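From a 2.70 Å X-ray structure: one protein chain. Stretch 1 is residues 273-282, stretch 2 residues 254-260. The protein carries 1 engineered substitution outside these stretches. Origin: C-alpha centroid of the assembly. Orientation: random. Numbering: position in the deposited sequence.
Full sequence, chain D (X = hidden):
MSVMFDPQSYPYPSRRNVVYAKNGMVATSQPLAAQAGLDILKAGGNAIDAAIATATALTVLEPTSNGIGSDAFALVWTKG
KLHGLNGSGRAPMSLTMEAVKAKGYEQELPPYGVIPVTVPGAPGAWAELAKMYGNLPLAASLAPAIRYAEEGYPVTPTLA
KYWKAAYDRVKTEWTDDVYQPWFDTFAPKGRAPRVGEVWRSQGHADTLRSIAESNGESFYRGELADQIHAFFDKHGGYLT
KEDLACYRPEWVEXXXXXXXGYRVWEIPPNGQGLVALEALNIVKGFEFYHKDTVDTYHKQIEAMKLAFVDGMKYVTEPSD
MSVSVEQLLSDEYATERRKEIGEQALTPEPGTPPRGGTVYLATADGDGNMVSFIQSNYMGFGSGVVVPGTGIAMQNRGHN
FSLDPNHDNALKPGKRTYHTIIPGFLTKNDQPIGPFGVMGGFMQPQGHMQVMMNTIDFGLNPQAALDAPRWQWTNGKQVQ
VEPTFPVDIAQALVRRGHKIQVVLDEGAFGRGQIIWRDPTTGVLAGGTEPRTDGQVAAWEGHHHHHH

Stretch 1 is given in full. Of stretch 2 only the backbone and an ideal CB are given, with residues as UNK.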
# COMPACT_ATOMS: atom_id res chain seq x y z
N GLY D 273 16.64 13.30 -28.60
CA GLY D 273 15.19 13.12 -28.62
C GLY D 273 14.72 12.07 -29.62
O GLY D 273 13.69 11.42 -29.43
N LEU D 274 15.50 11.93 -30.68
CA LEU D 274 15.36 10.87 -31.67
C LEU D 274 14.99 9.52 -31.05
O LEU D 274 14.13 8.81 -31.58
CB LEU D 274 16.69 10.75 -32.42
CG LEU D 274 16.76 10.09 -33.79
CD1 LEU D 274 16.66 8.58 -33.69
CD2 LEU D 274 15.68 10.66 -34.64
N VAL D 275 15.65 9.18 -29.95
CA VAL D 275 15.49 7.89 -29.28
C VAL D 275 14.06 7.67 -28.83
O VAL D 275 13.47 6.63 -29.12
CB VAL D 275 16.45 7.74 -28.08
CG1 VAL D 275 16.18 6.44 -27.33
CG2 VAL D 275 17.89 7.79 -28.55
N ALA D 276 13.49 8.67 -28.16
CA ALA D 276 12.09 8.62 -27.75
C ALA D 276 11.20 8.35 -28.95
O ALA D 276 10.38 7.43 -28.92
CB ALA D 276 11.69 9.94 -27.10
N LEU D 277 11.39 9.14 -30.00
CA LEU D 277 10.65 9.04 -31.26
C LEU D 277 10.70 7.65 -31.92
O LEU D 277 9.67 7.07 -32.26
CB LEU D 277 11.16 10.11 -32.23
CG LEU D 277 10.32 11.38 -32.38
CD1 LEU D 277 9.56 11.72 -31.14
CD2 LEU D 277 11.19 12.55 -32.77
N GLU D 278 11.91 7.12 -32.09
CA GLU D 278 12.10 5.79 -32.65
C GLU D 278 11.46 4.70 -31.76
O GLU D 278 10.76 3.81 -32.27
CB GLU D 278 13.59 5.50 -32.86
CG GLU D 278 13.87 4.17 -33.52
CD GLU D 278 15.35 3.84 -33.57
OE1 GLU D 278 16.18 4.77 -33.54
OE2 GLU D 278 15.68 2.65 -33.63
N ALA D 279 11.69 4.79 -30.46
CA ALA D 279 11.06 3.88 -29.51
C ALA D 279 9.54 3.91 -29.65
O ALA D 279 8.92 2.86 -29.82
CB ALA D 279 11.49 4.17 -28.08
N LEU D 280 8.94 5.10 -29.60
CA LEU D 280 7.49 5.22 -29.80
C LEU D 280 7.05 4.59 -31.12
O LEU D 280 5.97 3.98 -31.19
CB LEU D 280 7.01 6.68 -29.74
CG LEU D 280 6.44 7.25 -28.44
CD1 LEU D 280 5.92 6.15 -27.51
CD2 LEU D 280 7.46 8.12 -27.72
N ASN D 281 7.91 4.71 -32.14
CA ASN D 281 7.61 4.21 -33.47
C ASN D 281 7.65 2.68 -33.55
O ASN D 281 6.86 2.07 -34.27
CB ASN D 281 8.59 4.82 -34.48
CG ASN D 281 7.92 5.19 -35.77
OD1 ASN D 281 6.74 5.55 -35.81
ND2 ASN D 281 8.69 5.11 -36.86
N ILE D 282 8.57 2.08 -32.81
CA ILE D 282 8.61 0.63 -32.64
C ILE D 282 7.37 0.16 -31.87
O ILE D 282 6.67 -0.75 -32.30
CB ILE D 282 9.90 0.19 -31.90
CG1 ILE D 282 11.14 0.50 -32.74
CG2 ILE D 282 9.87 -1.28 -31.62
CD1 ILE D 282 12.45 0.51 -31.96
N UNK D 254 12.21 21.11 -35.87
CA UNK D 254 11.77 19.99 -35.01
C UNK D 254 11.26 18.78 -35.79
O UNK D 254 10.66 18.94 -36.87
CB UNK D 254 10.67 20.47 -34.07
N UNK D 255 11.53 17.59 -35.24
CA UNK D 255 11.15 16.31 -35.83
C UNK D 255 10.03 15.66 -35.02
O UNK D 255 9.91 15.90 -33.81
CB UNK D 255 12.36 15.38 -35.91
N UNK D 256 9.23 14.83 -35.68
CA UNK D 256 8.09 14.20 -35.03
C UNK D 256 7.75 12.80 -35.53
O UNK D 256 8.35 12.27 -36.46
CB UNK D 256 6.86 15.10 -35.20
N UNK D 257 6.74 12.24 -34.88
CA UNK D 257 6.25 10.91 -35.14
C UNK D 257 4.75 11.02 -34.95
O UNK D 257 4.30 11.79 -34.09
CB UNK D 257 6.89 9.86 -34.23
N UNK D 258 3.97 10.30 -35.75
CA UNK D 258 2.54 10.18 -35.48
C UNK D 258 2.36 9.07 -34.47
O UNK D 258 2.61 7.91 -34.78
CB UNK D 258 1.74 9.91 -36.75
N UNK D 259 1.95 9.43 -33.26
CA UNK D 259 1.64 8.43 -32.24
C UNK D 259 0.15 8.42 -31.92
O UNK D 259 -0.34 9.18 -31.06
CB UNK D 259 2.45 8.69 -30.97
N UNK D 260 -0.57 7.55 -32.63
CA UNK D 260 -2.00 7.31 -32.45
C UNK D 260 -2.82 8.58 -32.60
O UNK D 260 -3.72 8.85 -31.79
CB UNK D 260 -2.26 6.69 -31.08

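The two segments run nearly parallel, the helix axis and the strand axis 21° apart and 8.4 Å at their closest. An extended chain turns alternate side chains to alternate sides, so 255, 257 and 259 direct their CA-to-CB bonds toward the helix, where Leu274, Leu277 and Leu280 offer an apolar surface.

Position 254 precedes this register. Its CB lies out of reach of the helix, and with phi/psi of -61/145 many residues would fit, proline among them because its ring requires such a phi. The residue is Pro254, and it makes no contact with the helix.

At 255 the ideal CB points toward the helix and lies 4.4 Å from Leu277 CD2, with Leu274 further back along the helix. A medium or long aliphatic chain suits the place; the extended backbone, at -109/153, is comfortable for a beta-branched residue. It is Ile255, whose CG1 meets Leu277 CD2 at 3.8 Å. With chi2 at t, its CD1 extends to Leu274 CD2 at 3.9 Å, so one side chain spans two leucines a helical turn apart.

Position 256 points away, with no helix atom near its CB; this contact would tolerate almost anything, small polar residues included. Ser256 fills it, its hydroxyl hydrogen-bonded elsewhere in the structure.

At 257 the backbones come closest in register, with 6.2 Å between the CA atoms of Leu277 and 257. The ideal CB is 4.2 Å from Leu277 CG and 4.6 Å from Asn281 OD1. Valine, leucine or isoleucine would all be reasonable, since the leucine favours apolar packing; a small polar donor might also use the amide oxygen. The deposited Ile257 packs CG1 against Leu277 CG at 3.8 Å, while its CD1 reaches to 3.5 Å from Asn281 OD1, a contact without a hydrogen bond.

Position 258 again points away, leaving room for a polar or charged group. Asp258 occupies it, OD1 hydrogen-bonding to a residue just outside these segments.

At 259 the CB points toward the helix but is still 4.9 Å from Leu280 CG. That gap favours a long or broad side chain: leucine, methionine or an aromatic. Tyr259 lays one ring face under Leu280 CD1, which sits 4.0 Å from the centroid of the Tyr259 ring in a CH-pi contact; Tyr259 CE1 also approaches Leu280 O at 3.5 Å.

At 260 the positive phi, 57/45, would suit glycine or asparagine particularly well, and CB points sideways. The residue is nevertheless Arg260, whose NH2 donates a hydrogen bond to Tyr259 OH at 3.1 Å.

Stretch 2 (254-260) PISIDYR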
# COMPACT_ATOMS: atom_id res chain seq x y z
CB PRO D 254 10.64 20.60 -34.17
CG PRO D 254 10.22 21.82 -34.90
CD PRO D 254 11.43 22.33 -35.63
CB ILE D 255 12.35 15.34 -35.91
CG1 ILE D 255 13.08 15.28 -34.56
CG2 ILE D 255 13.29 15.75 -37.05
CD1 ILE D 255 14.13 14.19 -34.49
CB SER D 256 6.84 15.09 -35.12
OG SER D 256 6.31 15.09 -36.42
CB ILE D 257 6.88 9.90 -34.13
CG1 ILE D 257 8.16 9.28 -34.71
CG2 ILE D 257 5.88 8.82 -33.66
CD1 ILE D 257 8.04 8.79 -36.15
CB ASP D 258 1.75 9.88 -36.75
CG ASP D 258 0.24 9.92 -36.51
OD1 ASP D 258 -0.31 8.99 -35.88
OD2 ASP D 258 -0.40 10.89 -36.97
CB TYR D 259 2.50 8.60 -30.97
CG TYR D 259 2.43 7.39 -30.07
CD1 TYR D 259 3.17 6.25 -30.37
CD2 TYR D 259 1.61 7.38 -28.94
CE1 TYR D 259 3.10 5.12 -29.57
CE2 TYR D 259 1.53 6.26 -28.13
CZ TYR D 259 2.28 5.13 -28.45
OH TYR D 259 2.22 4.00 -27.66
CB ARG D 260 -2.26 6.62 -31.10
CG ARG D 260 -1.18 5.63 -30.74
CD ARG D 260 -1.67 4.56 -29.84
NE ARG D 260 -0.57 3.71 -29.39
CZ ARG D 260 -0.20 2.59 -29.99
NH1 ARG D 260 -0.83 2.19 -31.09
NH2 ARG D 260 0.81 1.88 -29.51
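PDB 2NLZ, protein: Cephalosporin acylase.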